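PDB 5SV6: extracellular solute-binding protein, family 3 from Methylophaga aminisulfidivorans MP, which is of unknown molecular function but has a periplasmic binding protein-like architecture and is probably associated with methanol dehydrogenase. Local coordinates for residues A[48-53]-A[102-107]; A[108-113]-A[254-259]. One frame throughout, in Å; residues are numbered along the deposited sequence.

Contact 1: residues A[48-53]-A[102-107]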
loop_
_atom_site.group_PDB
_atom_site.type_symbol
_atom_site.label_atom_id
_atom_site.label_comp_id
_atom_site.label_asym_id
_atom_site.label_seq_id
_atom_site.Cartn_x
_atom_site.Cartn_y
_atom_site.Cartn_z
ATOM N N LYS A 48 19.186 -10.869 -2.920
ATOM C CA LYS A 48 18.631 -11.016 -1.579
ATOM C C LYS A 48 17.550 -9.972 -1.337
ATOM O O LYS A 48 17.841 -8.783 -1.205
ATOM C CB LYS A 48 19.725 -10.917 -0.513
ATOM C CG LYS A 48 20.796 -11.990 -0.633
ATOM C CD LYS A 48 21.858 -11.834 0.451
ATOM C CE LYS A 48 21.293 -12.173 1.823
ATOM N NZ LYS A 48 22.366 -12.371 2.851
ATOM N N VAL A 49 16.305 -10.431 -1.279
ATOM C CA VAL A 49 15.154 -9.542 -1.155
ATOM C C VAL A 49 14.595 -9.581 0.260
ATOM O O VAL A 49 14.189 -10.643 0.745
ATOM C CB VAL A 49 14.050 -9.940 -2.155
ATOM C CG1 VAL A 49 12.754 -9.149 -1.906
ATOM C CG2 VAL A 49 14.549 -9.775 -3.597
ATOM N N CYS A 50 14.594 -8.424 0.920
ATOM C CA CYS A 50 13.964 -8.257 2.224
ATOM C C CYS A 50 12.448 -8.350 2.034
ATOM O O CYS A 50 11.883 -7.593 1.245
ATOM C CB CYS A 50 14.306 -6.880 2.826
ATOM S SG CYS A 50 16.056 -6.332 2.731
ATOM N N ALA A 51 11.784 -9.265 2.740
ATOM C CA ALA A 51 10.324 -9.389 2.607
ATOM C C ALA A 51 9.633 -9.799 3.888
ATOM O O ALA A 51 10.209 -10.497 4.730
ATOM C CB ALA A 51 9.943 -10.360 1.466
ATOM N N ALA A 52 8.382 -9.370 4.020
ATOM C CA ALA A 52 7.604 -9.639 5.218
ATOM C C ALA A 52 6.983 -11.026 5.134
ATOM O O ALA A 52 6.432 -11.416 4.110
ATOM C CB ALA A 52 6.517 -8.577 5.393
ATOM N N SER A 53 7.064 -11.780 6.222
ATOM C CA SER A 53 6.531 -13.134 6.192
ATOM C C SER A 53 5.001 -13.183 6.364
ATOM O O SER A 53 4.394 -14.230 6.191
ATOM C CB SER A 53 7.243 -14.009 7.222
ATOM O OG SER A 53 6.933 -13.580 8.533
ATOM N N ASN A 102 22.101 -4.257 6.459
ATOM C CA ASN A 102 22.846 -5.188 5.614
ATOM C C ASN A 102 22.417 -6.654 5.701
ATOM O O ASN A 102 23.218 -7.549 5.444
ATOM C CB ASN A 102 24.355 -5.064 5.866
ATOM C CG ASN A 102 24.889 -3.694 5.508
ATOM O OD1 ASN A 102 25.129 -3.398 4.335
ATOM N ND2 ASN A 102 25.077 -2.848 6.515
ATOM N N GLN A 103 21.155 -6.900 6.042
ATOM C CA GLN A 103 20.639 -8.267 6.136
ATOM C C GLN A 103 20.127 -8.751 4.788
ATOM O O GLN A 103 19.847 -9.933 4.601
ATOM C CB GLN A 103 19.498 -8.334 7.149
ATOM C CG GLN A 103 19.870 -7.909 8.547
ATOM C CD GLN A 103 20.913 -8.802 9.163
ATOM O OE1 GLN A 103 22.064 -8.397 9.348
ATOM N NE2 GLN A 103 20.521 -10.031 9.488
ATOM N N CYS A 104 19.992 -7.813 3.863
ATOM C CA CYS A 104 19.495 -8.069 2.520
ATOM C C CYS A 104 19.651 -6.767 1.749
ATOM O O CYS A 104 20.008 -5.734 2.331
ATOM C CB CYS A 104 18.039 -8.559 2.519
ATOM S SG CYS A 104 16.964 -7.823 3.767
ATOM N N ASP A 105 19.389 -6.822 0.451
ATOM C CA ASP A 105 19.873 -5.801 -0.463
ATOM C C ASP A 105 18.788 -5.055 -1.204
ATOM O O ASP A 105 19.045 -4.005 -1.759
ATOM C CB ASP A 105 20.823 -6.440 -1.472
ATOM C CG ASP A 105 22.009 -7.092 -0.799
ATOM O OD1 ASP A 105 22.401 -6.624 0.299
ATOM O OD2 ASP A 105 22.528 -8.077 -1.349
ATOM N N VAL A 106 17.574 -5.592 -1.194
ATOM C CA VAL A 106 16.491 -5.031 -1.998
ATOM C C VAL A 106 15.197 -4.995 -1.207
ATOM O O VAL A 106 14.849 -5.972 -0.549
ATOM C CB VAL A 106 16.275 -5.876 -3.273
ATOM C CG1 VAL A 106 15.006 -5.456 -4.000
ATOM C CG2 VAL A 106 17.491 -5.773 -4.192
ATOM N N VAL A 107 14.510 -3.855 -1.247
ATOM C CA VAL A 107 13.134 -3.772 -0.770
ATOM C C VAL A 107 12.208 -3.490 -1.948
ATOM O O VAL A 107 12.444 -2.566 -2.729
ATOM C CB VAL A 107 12.972 -2.726 0.349
ATOM C CG1 VAL A 107 11.495 -2.469 0.639
ATOM C CG2 VAL A 107 13.673 -3.226 1.613
HETATM O O HOH W 1 21.616 -9.330 -3.360
HETATM O O HOH W 2 20.565 -12.173 5.573
#
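The carboxylate of Asp105 turns one face to Lys48, whose CB lies over OD2 at 4.1 Å. From the other side of the carboxylate plane Arg258 reaches OD1 in a salt bridge. A water close to the carboxylate plane accepts from Lys48 N and donates to OD2 at the edge of the group. Lys48 NZ and Asp105 OD2 do not meet, at 6.0 Å. A second water joins NZ to Gln103 O, and NZ also has a long, weak ion pair with Glu83. Lys48 O takes two backbone N-H groups, Asp105 N at 3.0 Å and, weakly, Val106 N. Cys50 N then binds Val106 O at 2.9 Å. These bonds pair Val49 with Val106 in parallel. The chain arrives by a beta-alpha-beta crossover: strand 82-87, helix 94-99, then strand 106-111, with strand 47-52 in between, as in type II periplasmic binding proteins. The Cys50-Cys104 disulfide pins the loop after the helix to strand 47-52. Its chi3 is 118°. Cys104 SG sits between its own backbone N and carbonyl carbon (chi1 36°), which turns it to Cys50. Val107 CG2 packs on Cys50 CB at 3.9 Å, and Lys98 of the helix touches both cysteines.

Contact 2: residues A[108-113]-A[254-259]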
loop_
_atom_site.group_PDB
_atom_site.type_symbol
_atom_site.label_atom_id
_atom_site.label_comp_id
_atom_site.label_asym_id
_atom_site.label_seq_id
_atom_site.Cartn_x
_atom_site.Cartn_y
_atom_site.Cartn_z
HETATM N N MSE A 108 11.148 -4.284 -2.077
HETATM C CA MSE A 108 10.361 -4.285 -3.319
HETATM C C MSE A 108 9.518 -3.036 -3.592
HETATM O O MSE A 108 9.326 -2.666 -4.746
HETATM C CB MSE A 108 9.477 -5.537 -3.412
HETATM C CG MSE A 108 10.259 -6.842 -3.570
HETATM SE SE MSE A 108 11.478 -6.836 -5.115
HETATM C CE MSE A 108 10.201 -6.550 -6.573
ATOM N N GLY A 109 9.002 -2.399 -2.548
ATOM C CA GLY A 109 8.166 -1.235 -2.744
ATOM C C GLY A 109 8.289 -0.151 -1.683
ATOM O O GLY A 109 7.935 -0.364 -0.520
ATOM N N VAL A 110 8.797 1.010 -2.089
ATOM C CA VAL A 110 8.772 2.208 -1.250
ATOM C C VAL A 110 8.350 3.377 -2.138
ATOM O O VAL A 110 8.358 3.254 -3.371
ATOM C CB VAL A 110 10.146 2.520 -0.594
ATOM C CG1 VAL A 110 10.623 1.354 0.290
ATOM C CG2 VAL A 110 11.188 2.886 -1.648
ATOM N N ASP A 111 7.968 4.502 -1.536
ATOM C CA ASP A 111 7.680 5.694 -2.337
ATOM C C ASP A 111 8.946 6.117 -3.080
ATOM O O ASP A 111 10.040 6.070 -2.518
ATOM C CB ASP A 111 7.229 6.871 -1.469
ATOM C CG ASP A 111 5.861 6.663 -0.831
ATOM O OD1 ASP A 111 5.143 5.712 -1.204
ATOM O OD2 ASP A 111 5.502 7.478 0.052
ATOM N N LYS A 112 8.799 6.521 -4.338
ATOM C CA LYS A 112 9.921 7.091 -5.083
ATOM C C LYS A 112 10.540 8.238 -4.284
ATOM O O LYS A 112 9.825 9.048 -3.718
ATOM C CB LYS A 112 9.437 7.618 -6.434
ATOM C CG LYS A 112 10.518 8.348 -7.228
ATOM C CD LYS A 112 11.729 7.449 -7.482
ATOM C CE LYS A 112 12.897 8.246 -8.053
ATOM N NZ LYS A 112 14.096 7.402 -8.339
ATOM N N GLY A 113 11.866 8.292 -4.208
ATOM C CA GLY A 113 12.517 9.416 -3.559
ATOM C C GLY A 113 12.576 9.374 -2.037
ATOM O O GLY A 113 12.982 10.363 -1.418
ATOM N N SER A 254 8.790 2.520 -6.062
ATOM C CA SER A 254 10.100 2.104 -6.568
ATOM C C SER A 254 10.692 0.955 -5.766
ATOM O O SER A 254 10.296 0.713 -4.628
ATOM C CB SER A 254 11.093 3.267 -6.495
ATOM O OG SER A 254 10.690 4.370 -7.288
ATOM N N ILE A 255 11.653 0.258 -6.364
ATOM C CA ILE A 255 12.512 -0.673 -5.625
ATOM C C ILE A 255 13.485 0.163 -4.806
ATOM O O ILE A 255 13.914 1.214 -5.276
ATOM C CB ILE A 255 13.354 -1.534 -6.600
ATOM C CG1 ILE A 255 12.469 -2.274 -7.610
ATOM C CG2 ILE A 255 14.242 -2.496 -5.841
ATOM C CD1 ILE A 255 11.526 -3.275 -7.002
ATOM N N ALA A 256 13.853 -0.294 -3.606
ATOM C CA ALA A 256 14.848 0.415 -2.799
ATOM C C ALA A 256 16.076 -0.444 -2.551
ATOM O O ALA A 256 15.961 -1.653 -2.311
ATOM C CB ALA A 256 14.250 0.855 -1.463
ATOM N N VAL A 257 17.250 0.183 -2.612
ATOM C CA VAL A 257 18.494 -0.442 -2.159
ATOM C C VAL A 257 19.210 0.578 -1.272
ATOM O O VAL A 257 18.818 1.740 -1.241
ATOM C CB VAL A 257 19.409 -0.821 -3.350
ATOM C CG1 VAL A 257 18.655 -1.679 -4.362
ATOM C CG2 VAL A 257 19.942 0.431 -4.037
ATOM N N ARG A 258 20.251 0.164 -0.550
ATOM C CA ARG A 258 21.055 1.133 0.207
ATOM C C ARG A 258 21.625 2.212 -0.716
ATOM O O ARG A 258 21.910 1.945 -1.877
ATOM C CB ARG A 258 22.193 0.441 0.956
ATOM C CG ARG A 258 21.726 -0.476 2.095
ATOM C CD ARG A 258 22.926 -1.195 2.689
ATOM N NE ARG A 258 23.492 -2.148 1.736
ATOM C CZ ARG A 258 23.011 -3.370 1.546
ATOM N NH1 ARG A 258 21.957 -3.776 2.237
ATOM N NH2 ARG A 258 23.574 -4.181 0.661
ATOM N N SER A 259 21.790 3.426 -0.197
ATOM C CA SER A 259 22.195 4.570 -1.022
ATOM C C SER A 259 23.537 4.371 -1.740
ATOM O O SER A 259 23.762 4.906 -2.829
ATOM C CB SER A 259 22.239 5.842 -0.171
ATOM O OG SER A 259 22.853 6.897 -0.883
#
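Met108, a selenomethionine in this crystal, and Ile255 lie side by side and point the same way. They touch alongside, CE of Met108 being 3.6 Å from CD1 of Ile255. The same Ile255 CD1 lies 3.2 Å from Met108 O, a carbonyl hydrogen-bonded to Tyr123 OH. The Met108 chain is bent at chi2 and chi3, which folds its methyl back to Ile255. Val110 and Ser254 stand on the same face of the sheet as an antiparallel hydrogen-bonded pair. Val110 N binds Ser254 O at 3.0 Å, and Ser254 N binds Val110 O at 2.8 Å, both nearly straight. CG2 of Val110 leans on the methyl of Ala256 at 3.7 Å. Lys112, bent at chi2 (58°), curves its chain beside the Ser254 hydroxyl, with CD 3.3 Å from OG. Lys112 NZ and Ser254 OG both hydrogen-bond Ser120 O, so the two polar ends share one carbonyl. The short strands 109-111 and 254-257 run at 98° to each other, so they keep together only briefly. The chain turns a corner at Met108, whose side chain packs on helix 66-77. Strand 118-133 borders strand 247-257 antiparallel, and helix 262-274 covers Ile255 through Ile268 and Leu272.

Contact 1 and contact 2 use successive parts of strand 106-111, and their centres lie about 12 Å apart. The strand pairs in parallel with 47-52 and antiparallel with 247-257, so the two contacts join three neighbouring strands of one curled or branched sheet. Arg258, just past the paired part of contact 2, reaches back to contact 1. Arg258 NH2 forms a salt bridge with Asp105 OD1 at 2.7 Å and another with Asp261. Arg258 NH1 is probably hydrogen-bonded to Cys104 O at 2.8 Å, next to the disulfide. Val257 CG1 packs against Asp105 O at 3.5 Å. The bend of the strand at Met108 separates the parallel pairing from the antiparallel one.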